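Local coordinates for protein 6-phosphogluconolactonase (Leishmania braziliensis, PDB 3CSS) that probably hydrolyses 6-phosphogluconolactone to 6-phosphogluconate, the second step in the oxidative stage of the pentose phosphate pathway, at residues Pro38-Leu43 / Ala68-Gly74; Val155-Leu161 / Ala212-Leu218; Val104-Asp108 / Tyr133-Leu137; Tyr53-His57 / Ala94-Asp98. Where two conformers were deposited one is given. Residue numbers count along the deposited sequence, not the author numbering.

In the fold
Contacts 1 and 2 lie in the same mixed sheet. Its order there is 214-219, 158-162, 39-43, 69-77, all parallel, so the two pairings are neighbours with centres about 10 Å apart. Strand 39-43 bonds to strand 158-162, which joins them. Contact 4 packs helices 50-59 and 87-96, which follow strands 39-43 and 69-77, against the sheet face carrying Leu43 and Phe71. Contact 3 lies beyond strand 69-77, where Phe71 bonds to Ile105 and Leu73 to Tyr133. Contacts 3 and 4 are farthest apart, about 20 Å between centres. Contacts 1 and 4 interleave along the chain; 3 and then 2 follow. All are parts of one alpha/beta core, Rossmann-like in its parallel strands with helices on both faces.

Contact 1. Residues Pro38-Leu43 / Ala68-Gly74; sequences PVVLAL and AVQFILG
Six backbone hydrogen bonds join Pro38-Leu43 to Ala68-Gly74 as parallel neighbours. Val39 N donates to Ala68 O (2.8 Å) and Gln70 N to Val39 O (2.8 Å). Leu41 N donates to Gln70 O (2.9 Å) and Ile72 N to Leu41 O (3.0 Å). Leu43 N donates to Ile72 O (2.8 Å) and Gly74 N to Leu43 O (2.9 Å). Strands 39-43 and 69-73 are extended, 4.6 Å apart at closest, and cross at -29°. The register pairs Val39 with Val69 and runs in step to Leu43 with Leu73. One face carries Val39, Leu41, Leu43, Val69, Phe71 and Leu73. There Leu41 CB meets Val69 CG1 at 3.6 Å. Leu41 (t, p) sets CD2 3.7 Å from Phe71 CE1. Leu43 (m, t) brings CD2 to the ring edge, 3.8 Å from Phe71 CD1. The other face carries Val40, Ala42, Gln70 and Ile72, with Ala42 CB 3.7 Å from Ile72 CG1. Helices 14-30 and 87-96 cover the Phe71 face; helix 123-140 covers Ile72. Backbone bonds thus fix the parallel register of these two strands within the mixed, Rossmann-like sheet, while mostly apolar side chains bind them to helices on both faces.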
# COMPACT_ATOMS: atom_id res chain seq x y z
N PRO A 38 -16.21 -8.72 5.10
CA PRO A 38 -15.19 -7.82 5.65
C PRO A 38 -14.86 -6.62 4.76
O PRO A 38 -15.13 -6.63 3.56
CB PRO A 38 -13.96 -8.71 5.77
CG PRO A 38 -14.11 -9.69 4.68
CD PRO A 38 -15.61 -9.97 4.62
N VAL A 39 -14.28 -5.60 5.38
CA VAL A 39 -13.59 -4.52 4.66
C VAL A 39 -12.22 -5.08 4.23
O VAL A 39 -11.51 -5.69 5.03
CB VAL A 39 -13.41 -3.29 5.60
CG1 VAL A 39 -12.39 -2.29 5.07
CG2 VAL A 39 -14.77 -2.63 5.81
N VAL A 40 -11.86 -4.90 2.96
CA VAL A 40 -10.55 -5.35 2.50
C VAL A 40 -9.57 -4.18 2.68
O VAL A 40 -9.78 -3.12 2.10
CB VAL A 40 -10.58 -5.80 1.01
CG1 VAL A 40 -9.24 -6.35 0.62
CG2 VAL A 40 -11.65 -6.84 0.78
N LEU A 41 -8.52 -4.40 3.48
CA LEU A 41 -7.52 -3.37 3.81
C LEU A 41 -6.16 -3.83 3.29
O LEU A 41 -5.70 -4.91 3.67
CB LEU A 41 -7.47 -3.15 5.33
CG LEU A 41 -6.45 -2.15 5.91
CD1 LEU A 41 -6.67 -0.77 5.34
CD2 LEU A 41 -6.49 -2.14 7.47
N ALA A 42 -5.52 -3.02 2.45
CA ALA A 42 -4.15 -3.28 2.02
C ALA A 42 -3.20 -2.45 2.88
O ALA A 42 -3.24 -1.19 2.87
CB ALA A 42 -3.96 -2.93 0.54
N LEU A 43 -2.35 -3.15 3.60
CA LEU A 43 -1.40 -2.56 4.51
C LEU A 43 -0.21 -2.01 3.78
O LEU A 43 0.25 -2.61 2.79
CB LEU A 43 -0.91 -3.62 5.49
CG LEU A 43 -1.98 -4.24 6.38
CD1 LEU A 43 -1.34 -5.34 7.20
CD2 LEU A 43 -2.66 -3.18 7.24
N ALA A 68 -13.89 -8.36 10.92
CA ALA A 68 -14.36 -7.14 10.23
C ALA A 68 -13.47 -6.73 9.04
O ALA A 68 -13.94 -6.06 8.12
CB ALA A 68 -14.46 -5.99 11.22
N VAL A 69 -12.20 -7.11 9.09
CA VAL A 69 -11.20 -6.71 8.09
C VAL A 69 -10.50 -7.93 7.50
O VAL A 69 -10.11 -8.85 8.23
CB VAL A 69 -10.12 -5.75 8.67
CG1 VAL A 69 -9.02 -5.47 7.61
CG2 VAL A 69 -10.74 -4.44 9.18
N GLN A 70 -10.37 -7.93 6.18
CA GLN A 70 -9.50 -8.86 5.47
C GLN A 70 -8.23 -8.09 5.08
O GLN A 70 -8.32 -7.12 4.31
CB GLN A 70 -10.18 -9.41 4.22
CG GLN A 70 -9.29 -10.32 3.38
CD GLN A 70 -10.02 -10.89 2.19
OE1 GLN A 70 -10.59 -10.15 1.40
NE2 GLN A 70 -10.02 -12.22 2.07
N PHE A 71 -7.10 -8.53 5.62
CA PHE A 71 -5.80 -7.86 5.47
C PHE A 71 -4.99 -8.48 4.33
O PHE A 71 -4.86 -9.71 4.23
CB PHE A 71 -4.96 -7.97 6.74
CG PHE A 71 -5.51 -7.25 7.93
CD1 PHE A 71 -5.13 -5.95 8.19
CD2 PHE A 71 -6.39 -7.88 8.79
CE1 PHE A 71 -5.61 -5.26 9.29
CE2 PHE A 71 -6.90 -7.20 9.91
CZ PHE A 71 -6.50 -5.89 10.16
N ILE A 72 -4.41 -7.61 3.52
CA ILE A 72 -3.42 -7.98 2.52
C ILE A 72 -2.25 -7.01 2.62
O ILE A 72 -2.40 -5.89 3.12
CB ILE A 72 -3.99 -8.01 1.07
CG1 ILE A 72 -4.20 -6.59 0.50
CG2 ILE A 72 -5.34 -8.83 1.02
CD1 ILE A 72 -4.64 -6.60 -0.99
N LEU A 73 -1.09 -7.45 2.16
CA LEU A 73 0.06 -6.55 2.07
C LEU A 73 0.03 -5.90 0.68
O LEU A 73 0.03 -6.56 -0.36
CB LEU A 73 1.38 -7.31 2.26
CG LEU A 73 1.66 -7.91 3.64
CD1 LEU A 73 2.87 -8.83 3.53
CD2 LEU A 73 1.88 -6.83 4.68
N GLY A 74 -0.03 -4.57 0.66
CA GLY A 74 0.01 -3.84 -0.60
C GLY A 74 1.34 -3.89 -1.36
O GLY A 74 1.36 -3.74 -2.57

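Contact 2. Residues Val155-Leu161 / Ala212-Leu218; sequences VVDIVLL and AKHVVVL
Ala212 opens the second segment, with CB 3.5 Å from Val159 CG2 and CA 3.2 Å from Val156 O. Lys213 N donates to Val156 O (2.9 Å). Its side chain runs outward, with CE 3.8 Å from Val155 CG1. Both chains kink, at Asp157 and Lys213, through helical backbone angles, and are extended from Ile158 and His214 on. His214 N makes a weak hydrogen bond to Asp157 O (2.9 Å), and His214 O accepts from Val159 N (2.9 Å). From here strands 158-161 and 214-218 run parallel, 4.6 Å apart at closest, crossing at -17°. Ile158 pairs with His214, and the register continues to Leu161 with Val217. Val215 CG1 meets Leu161 CD1 at 3.5 Å, with Leu161 in m, t. Val216 N donates to Val159 O (2.9 Å) and Val216 O accepts from Leu161 N (2.8 Å). Val217 CG2 is 4.2 Å from Leu161 CB. Leu218 N closes the ladder on Leu161 O (2.9 Å). This is a central pairing of the Rossmann-like sheet. Helix 14-30 covers Ile158 and Val216, and strands 39-43 and 252-257 flank the pair.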
# COMPACT_ATOMS: atom_id res chain seq x y z
N VAL A 155 -11.07 -5.79 -5.76
CA VAL A 155 -11.58 -4.48 -5.36
C VAL A 155 -11.27 -4.31 -3.89
O VAL A 155 -11.84 -4.97 -3.02
CB VAL A 155 -13.09 -4.33 -5.63
CG1 VAL A 155 -13.58 -2.97 -5.16
CG2 VAL A 155 -13.36 -4.54 -7.13
N VAL A 156 -10.29 -3.45 -3.62
CA VAL A 156 -9.86 -3.19 -2.25
C VAL A 156 -10.66 -2.02 -1.68
O VAL A 156 -10.80 -0.99 -2.33
CB VAL A 156 -8.34 -2.93 -2.21
CG1 VAL A 156 -7.90 -2.59 -0.80
CG2 VAL A 156 -7.60 -4.13 -2.77
N ASP A 157 -11.15 -2.14 -0.45
CA ASP A 157 -11.89 -1.04 0.19
C ASP A 157 -10.99 0.14 0.60
O ASP A 157 -11.29 1.31 0.33
CB ASP A 157 -12.69 -1.53 1.40
CG ASP A 157 -13.82 -2.45 1.01
OD1 ASP A 157 -14.83 -1.93 0.50
OD2 ASP A 157 -13.66 -3.68 1.16
N ILE A 158 -9.88 -0.18 1.24
CA ILE A 158 -8.91 0.82 1.69
C ILE A 158 -7.50 0.36 1.39
O ILE A 158 -7.08 -0.70 1.86
CB ILE A 158 -9.01 1.10 3.21
CG1 ILE A 158 -10.41 1.57 3.58
CG2 ILE A 158 -7.90 2.11 3.65
CD1 ILE A 158 -10.65 1.66 5.06
N VAL A 159 -6.79 1.15 0.58
CA VAL A 159 -5.36 0.97 0.35
C VAL A 159 -4.60 2.02 1.14
O VAL A 159 -4.74 3.22 0.88
CB VAL A 159 -4.97 1.04 -1.17
CG1 VAL A 159 -3.44 0.85 -1.33
CG2 VAL A 159 -5.76 0.01 -2.01
N LEU A 160 -3.78 1.57 2.08
CA LEU A 160 -2.89 2.45 2.78
C LEU A 160 -1.60 2.55 1.97
O LEU A 160 -1.12 1.53 1.46
CB LEU A 160 -2.57 1.89 4.16
CG LEU A 160 -3.73 1.75 5.13
CD1 LEU A 160 -3.21 1.07 6.41
CD2 LEU A 160 -4.30 3.13 5.44
N LEU A 161 -1.04 3.76 1.89
CA LEU A 161 0.17 4.01 1.12
C LEU A 161 1.08 4.97 1.85
O LEU A 161 0.66 5.69 2.74
CB LEU A 161 -0.17 4.60 -0.27
CG LEU A 161 -0.94 3.75 -1.27
CD1 LEU A 161 -1.24 4.65 -2.47
CD2 LEU A 161 -0.14 2.52 -1.68
N ALA A 212 -9.44 0.85 -6.21
CA ALA A 212 -9.77 0.78 -4.79
C ALA A 212 -10.82 1.83 -4.45
O ALA A 212 -10.89 2.90 -5.07
CB ALA A 212 -8.50 0.95 -3.91
N LYS A 213 -11.66 1.52 -3.46
CA LYS A 213 -12.68 2.46 -3.00
C LYS A 213 -12.14 3.71 -2.31
O LYS A 213 -12.63 4.82 -2.54
CB LYS A 213 -13.69 1.75 -2.09
CG LYS A 213 -14.38 0.57 -2.76
CD LYS A 213 -15.11 0.96 -4.03
CE LYS A 213 -16.03 -0.15 -4.50
NZ LYS A 213 -16.76 0.23 -5.74
N HIS A 214 -11.11 3.51 -1.49
CA HIS A 214 -10.46 4.58 -0.73
C HIS A 214 -8.94 4.34 -0.71
O HIS A 214 -8.47 3.21 -0.47
CB HIS A 214 -10.99 4.63 0.70
CG HIS A 214 -12.49 4.62 0.80
ND1 HIS A 214 -13.24 5.75 0.56
CD2 HIS A 214 -13.36 3.64 1.11
CE1 HIS A 214 -14.53 5.45 0.70
NE2 HIS A 214 -14.63 4.18 1.05
N VAL A 215 -8.19 5.40 -0.96
CA VAL A 215 -6.73 5.34 -0.88
C VAL A 215 -6.31 6.38 0.15
O VAL A 215 -6.76 7.51 0.11
CB VAL A 215 -6.08 5.65 -2.26
CG1 VAL A 215 -4.58 5.69 -2.15
CG2 VAL A 215 -6.54 4.63 -3.32
N VAL A 216 -5.47 5.97 1.09
CA VAL A 216 -5.03 6.85 2.18
C VAL A 216 -3.49 6.82 2.23
O VAL A 216 -2.88 5.79 2.51
CB VAL A 216 -5.60 6.43 3.55
CG1 VAL A 216 -5.08 7.38 4.69
CG2 VAL A 216 -7.14 6.36 3.49
N VAL A 217 -2.89 7.96 1.94
CA VAL A 217 -1.44 8.11 1.95
C VAL A 217 -1.04 8.77 3.26
O VAL A 217 -1.62 9.80 3.64
CB VAL A 217 -0.94 9.01 0.79
CG1 VAL A 217 0.60 9.09 0.78
CG2 VAL A 217 -1.52 8.57 -0.60
N LEU A 218 -0.05 8.20 3.94
CA LEU A 218 0.59 8.81 5.11
C LEU A 218 2.02 9.15 4.74
O LEU A 218 2.79 8.23 4.39
CB LEU A 218 0.61 7.83 6.28
CG LEU A 218 -0.71 7.45 6.99
CD1 LEU A 218 -1.49 6.50 6.20
CD2 LEU A 218 -0.39 6.83 8.35

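Contact 3. Residues Val104-Asp108 / Tyr133-Leu137; sequences VISID and YEVKL. Unlike the reference sequence in segment 133-137: Val135 (reference Ala).
A loop packs here against a helix, beside strand 69-77 of the main sheet. Val104-Asp108 has extended backbone angles; Tyr133-Leu137 is one turn of helix 123-140, with Leu137 N bonded to Tyr133 O (2.9 Å). The closest CA pair is Ile107 and Tyr133, at 5.8 Å. Ile107 (m, t) lays CG1 over the face of the Tyr133 ring, 3.6 Å from its centroid and 5° off the normal, a CH-pi contact. Ile105 CG2 lies at the ring edge, 4.1 Å from Tyr133 CE1. Ile105 CG2 also lies 3.6 Å from Lys136 CD and 4.3 Å from Leu137 CD2. In this alpha/beta fold the loop runs beside strand 69-77 and the helix packs against both: Ile105 bonds to the Phe71 backbone, and Tyr133 OH to Leu73 O. A water donates to both Ile105 O (2.5 Å) and Tyr133 OH (3.0 Å). On the outer side, Lys136 reaches across so that NZ donates to Ser106 O (2.7 Å). Ser106 OG lies 2.9 Å from Lys136 NZ.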
# COMPACT_ATOMS: atom_id res chain seq x y z
N VAL A 104 -6.07 -12.90 7.12
CA VAL A 104 -4.84 -12.38 6.55
C VAL A 104 -4.39 -13.23 5.36
O VAL A 104 -4.23 -14.44 5.48
CB VAL A 104 -3.70 -12.33 7.62
CG1 VAL A 104 -2.46 -11.65 7.04
CG2 VAL A 104 -4.16 -11.61 8.86
N ILE A 105 -4.18 -12.59 4.22
CA ILE A 105 -3.68 -13.25 3.03
C ILE A 105 -2.15 -13.20 3.03
O ILE A 105 -1.55 -12.11 3.06
CB ILE A 105 -4.27 -12.63 1.74
CG1 ILE A 105 -5.80 -12.61 1.80
CG2 ILE A 105 -3.78 -13.38 0.50
CD1 ILE A 105 -6.46 -13.94 2.02
N SER A 106 -1.52 -14.36 3.04
CA SER A 106 -0.06 -14.42 3.10
C SER A 106 0.57 -14.40 1.72
O SER A 106 -0.03 -14.84 0.73
CB SER A 106 0.38 -15.68 3.85
OG SER A 106 -0.00 -16.85 3.17
N ILE A 107 1.80 -13.89 1.66
CA ILE A 107 2.64 -13.96 0.47
C ILE A 107 3.66 -15.07 0.69
O ILE A 107 4.33 -15.10 1.73
CB ILE A 107 3.40 -12.63 0.20
CG1 ILE A 107 2.41 -11.48 -0.04
CG2 ILE A 107 4.32 -12.78 -1.01
CD1 ILE A 107 3.06 -10.09 -0.14
N ASP A 108 3.78 -15.96 -0.28
CA ASP A 108 4.78 -17.02 -0.27
C ASP A 108 6.06 -16.52 -0.96
O ASP A 108 6.08 -16.38 -2.18
CB ASP A 108 4.21 -18.26 -0.98
CG ASP A 108 5.13 -19.45 -0.92
OD1 ASP A 108 6.22 -19.36 -0.31
OD2 ASP A 108 4.74 -20.49 -1.49
N TYR A 133 0.96 -14.80 -5.66
CA TYR A 133 0.19 -13.87 -4.83
C TYR A 133 -1.04 -13.37 -5.59
O TYR A 133 -2.12 -13.28 -5.03
CB TYR A 133 1.09 -12.71 -4.37
CG TYR A 133 0.46 -11.73 -3.41
CD1 TYR A 133 -0.41 -12.14 -2.41
CD2 TYR A 133 0.80 -10.38 -3.47
CE1 TYR A 133 -0.98 -11.22 -1.53
CE2 TYR A 133 0.27 -9.47 -2.58
CZ TYR A 133 -0.63 -9.88 -1.62
OH TYR A 133 -1.16 -8.93 -0.76
N GLU A 134 -0.88 -13.06 -6.87
CA GLU A 134 -2.00 -12.67 -7.72
C GLU A 134 -3.11 -13.72 -7.77
O GLU A 134 -4.29 -13.40 -7.66
CB GLU A 134 -1.50 -12.36 -9.13
CG GLU A 134 -2.61 -12.15 -10.12
CD GLU A 134 -2.14 -11.52 -11.41
OE1 GLU A 134 -1.27 -10.61 -11.38
OE2 GLU A 134 -2.63 -11.96 -12.48
N VAL A 135 -2.72 -14.98 -7.96
CA VAL A 135 -3.66 -16.10 -7.92
C VAL A 135 -4.43 -16.11 -6.60
O VAL A 135 -5.67 -16.25 -6.59
CB VAL A 135 -2.92 -17.44 -8.13
CG1 VAL A 135 -3.87 -18.61 -7.87
CG2 VAL A 135 -2.33 -17.53 -9.54
N LYS A 136 -3.70 -15.94 -5.50
CA LYS A 136 -4.31 -15.93 -4.18
C LYS A 136 -5.31 -14.78 -4.04
O LYS A 136 -6.41 -14.97 -3.54
CB LYS A 136 -3.24 -15.86 -3.09
CG LYS A 136 -3.55 -16.65 -1.88
CD LYS A 136 -2.52 -16.46 -0.79
CE LYS A 136 -1.43 -17.52 -0.83
NZ LYS A 136 -0.64 -17.48 0.43
N LEU A 137 -4.93 -13.58 -4.50
CA LEU A 137 -5.80 -12.41 -4.41
C LEU A 137 -7.08 -12.61 -5.23
O LEU A 137 -8.18 -12.33 -4.77
CB LEU A 137 -5.06 -11.14 -4.86
CG LEU A 137 -3.91 -10.67 -3.94
CD1 LEU A 137 -3.18 -9.47 -4.59
CD2 LEU A 137 -4.40 -10.33 -2.49
O HOH W 1 -0.53 -10.19 1.84

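Contact 4. Residues Tyr53-His57 / Ala94-Asp98; sequences YEELH and ALLRD
Ala94 and Leu95 form the apolar centre, against one side of helix 50-59. Tyr53 CB lies 3.6 Å from Ala94 CB and 4.0 Å from Leu95 CB. Leu95 (t, p) places CD1 4.3 Å from Leu56 CB and 3.8 Å from His57 CB. The helices come close: Glu54 and Ala94 CA atoms are 4.9 Å apart. Tyr53-His57 is regular helix, with His57 N bonded to Tyr53 O (2.9 Å). Residues 94-96 take a wider pi-type turn near the end of helix 87-96, and Asp98 N bonds to Leu95 O (3.2 Å). Farther out, His57 (chi1 t, chi2 -86°) reaches past Ala94 O, which is 3.3 Å from His57 CB. His57 NE2 donates to Asp98 OD2 (2.6 Å), a His-carboxylate hydrogen bond. The Arg97 guanidinium stacks on the His57 ring, centres 4.2 Å apart and planes at 27°. Arg97 NH1 is also 3.2 Å from Asp98 OD2, a salt bridge of charges alone; Arg97 NE bonds to Lys93 O. As in an alpha/beta fold, two helices that each follow a parallel strand pack side by side on one sheet face: Tyr53 and Leu96 touch Leu43 of strand 39-43, Leu56 and Glu55 meet helix 14-30, and Leu95 meets helix 61-65.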
# COMPACT_ATOMS: atom_id res chain seq x y z
N TYR A 53 -0.90 0.75 13.16
CA TYR A 53 -1.14 -0.65 13.45
C TYR A 53 -1.18 -0.92 14.96
O TYR A 53 -2.05 -1.65 15.45
CB TYR A 53 -0.13 -1.54 12.73
CG TYR A 53 -0.08 -1.34 11.22
CD1 TYR A 53 -1.15 -0.75 10.51
CD2 TYR A 53 1.02 -1.76 10.50
CE1 TYR A 53 -1.10 -0.56 9.15
CE2 TYR A 53 1.08 -1.57 9.10
CZ TYR A 53 0.03 -0.97 8.44
OH TYR A 53 0.09 -0.76 7.07
N GLU A 54 -0.26 -0.31 15.70
CA GLU A 54 -0.22 -0.44 17.15
C GLU A 54 -1.51 0.10 17.77
O GLU A 54 -2.06 -0.49 18.70
CB GLU A 54 1.02 0.28 17.70
CG GLU A 54 2.32 -0.42 17.31
CD GLU A 54 3.55 0.29 17.81
OE1 GLU A 54 3.40 1.37 18.41
OE2 GLU A 54 4.65 -0.25 17.60
N GLU A 55 -1.98 1.23 17.25
CA GLU A 55 -3.20 1.84 17.76
C GLU A 55 -4.42 0.96 17.46
O GLU A 55 -5.26 0.77 18.33
CB GLU A 55 -3.40 3.24 17.19
CG GLU A 55 -4.58 3.97 17.82
CD GLU A 55 -4.48 5.44 17.63
OE1 GLU A 55 -3.47 5.89 17.04
OE2 GLU A 55 -5.41 6.15 18.08
N LEU A 56 -4.51 0.42 16.25
CA LEU A 56 -5.56 -0.56 15.94
C LEU A 56 -5.51 -1.77 16.89
O LEU A 56 -6.55 -2.28 17.34
CB LEU A 56 -5.43 -1.05 14.50
CG LEU A 56 -5.73 -0.01 13.42
CD1 LEU A 56 -5.29 -0.57 12.04
CD2 LEU A 56 -7.22 0.40 13.41
N HIS A 57 -4.31 -2.23 17.19
CA HIS A 57 -4.15 -3.36 18.11
C HIS A 57 -4.69 -3.07 19.52
O HIS A 57 -5.32 -3.93 20.15
CB HIS A 57 -2.70 -3.80 18.20
CG HIS A 57 -2.50 -5.03 19.03
ND1 HIS A 57 -2.35 -4.97 20.39
CD2 HIS A 57 -2.48 -6.34 18.70
CE1 HIS A 57 -2.20 -6.20 20.87
NE2 HIS A 57 -2.28 -7.05 19.85
N ALA A 94 3.25 -5.37 15.30
CA ALA A 94 2.38 -4.27 15.66
C ALA A 94 0.94 -4.71 15.87
O ALA A 94 0.25 -4.14 16.72
CB ALA A 94 2.46 -3.13 14.62
N LEU A 95 0.48 -5.72 15.12
CA LEU A 95 -0.96 -5.98 15.05
C LEU A 95 -1.38 -7.42 14.71
O LEU A 95 -2.23 -7.99 15.41
CB LEU A 95 -1.58 -5.00 14.04
CG LEU A 95 -3.03 -5.26 13.61
CD1 LEU A 95 -3.99 -5.05 14.80
CD2 LEU A 95 -3.44 -4.40 12.44
N LEU A 96 -0.84 -7.98 13.64
CA LEU A 96 -1.39 -9.21 13.07
C LEU A 96 -1.14 -10.44 13.93
O LEU A 96 -1.80 -11.47 13.77
CB LEU A 96 -0.87 -9.45 11.63
CG LEU A 96 -1.14 -8.34 10.61
CD1 LEU A 96 -0.62 -8.74 9.24
CD2 LEU A 96 -2.64 -8.04 10.52
N ARG A 97 -0.22 -10.32 14.89
CA ARG A 97 -0.00 -11.41 15.85
C ARG A 97 -1.31 -11.82 16.55
O ARG A 97 -1.47 -12.99 16.93
CB ARG A 97 1.08 -11.01 16.86
CG ARG A 97 0.77 -9.77 17.68
CD ARG A 97 1.99 -9.26 18.41
NE ARG A 97 1.73 -8.01 19.14
CZ ARG A 97 1.30 -7.93 20.40
NH1 ARG A 97 1.03 -9.02 21.09
NH2 ARG A 97 1.10 -6.74 20.95
N ASP A 98 -2.24 -10.88 16.73
CA ASP A 98 -3.51 -11.16 17.43
C ASP A 98 -4.74 -11.07 16.53
O ASP A 98 -5.87 -11.04 17.02
CB ASP A 98 -3.64 -10.23 18.64
CG ASP A 98 -2.60 -10.52 19.71
OD1 ASP A 98 -2.34 -11.72 20.00
OD2 ASP A 98 -2.04 -9.57 20.29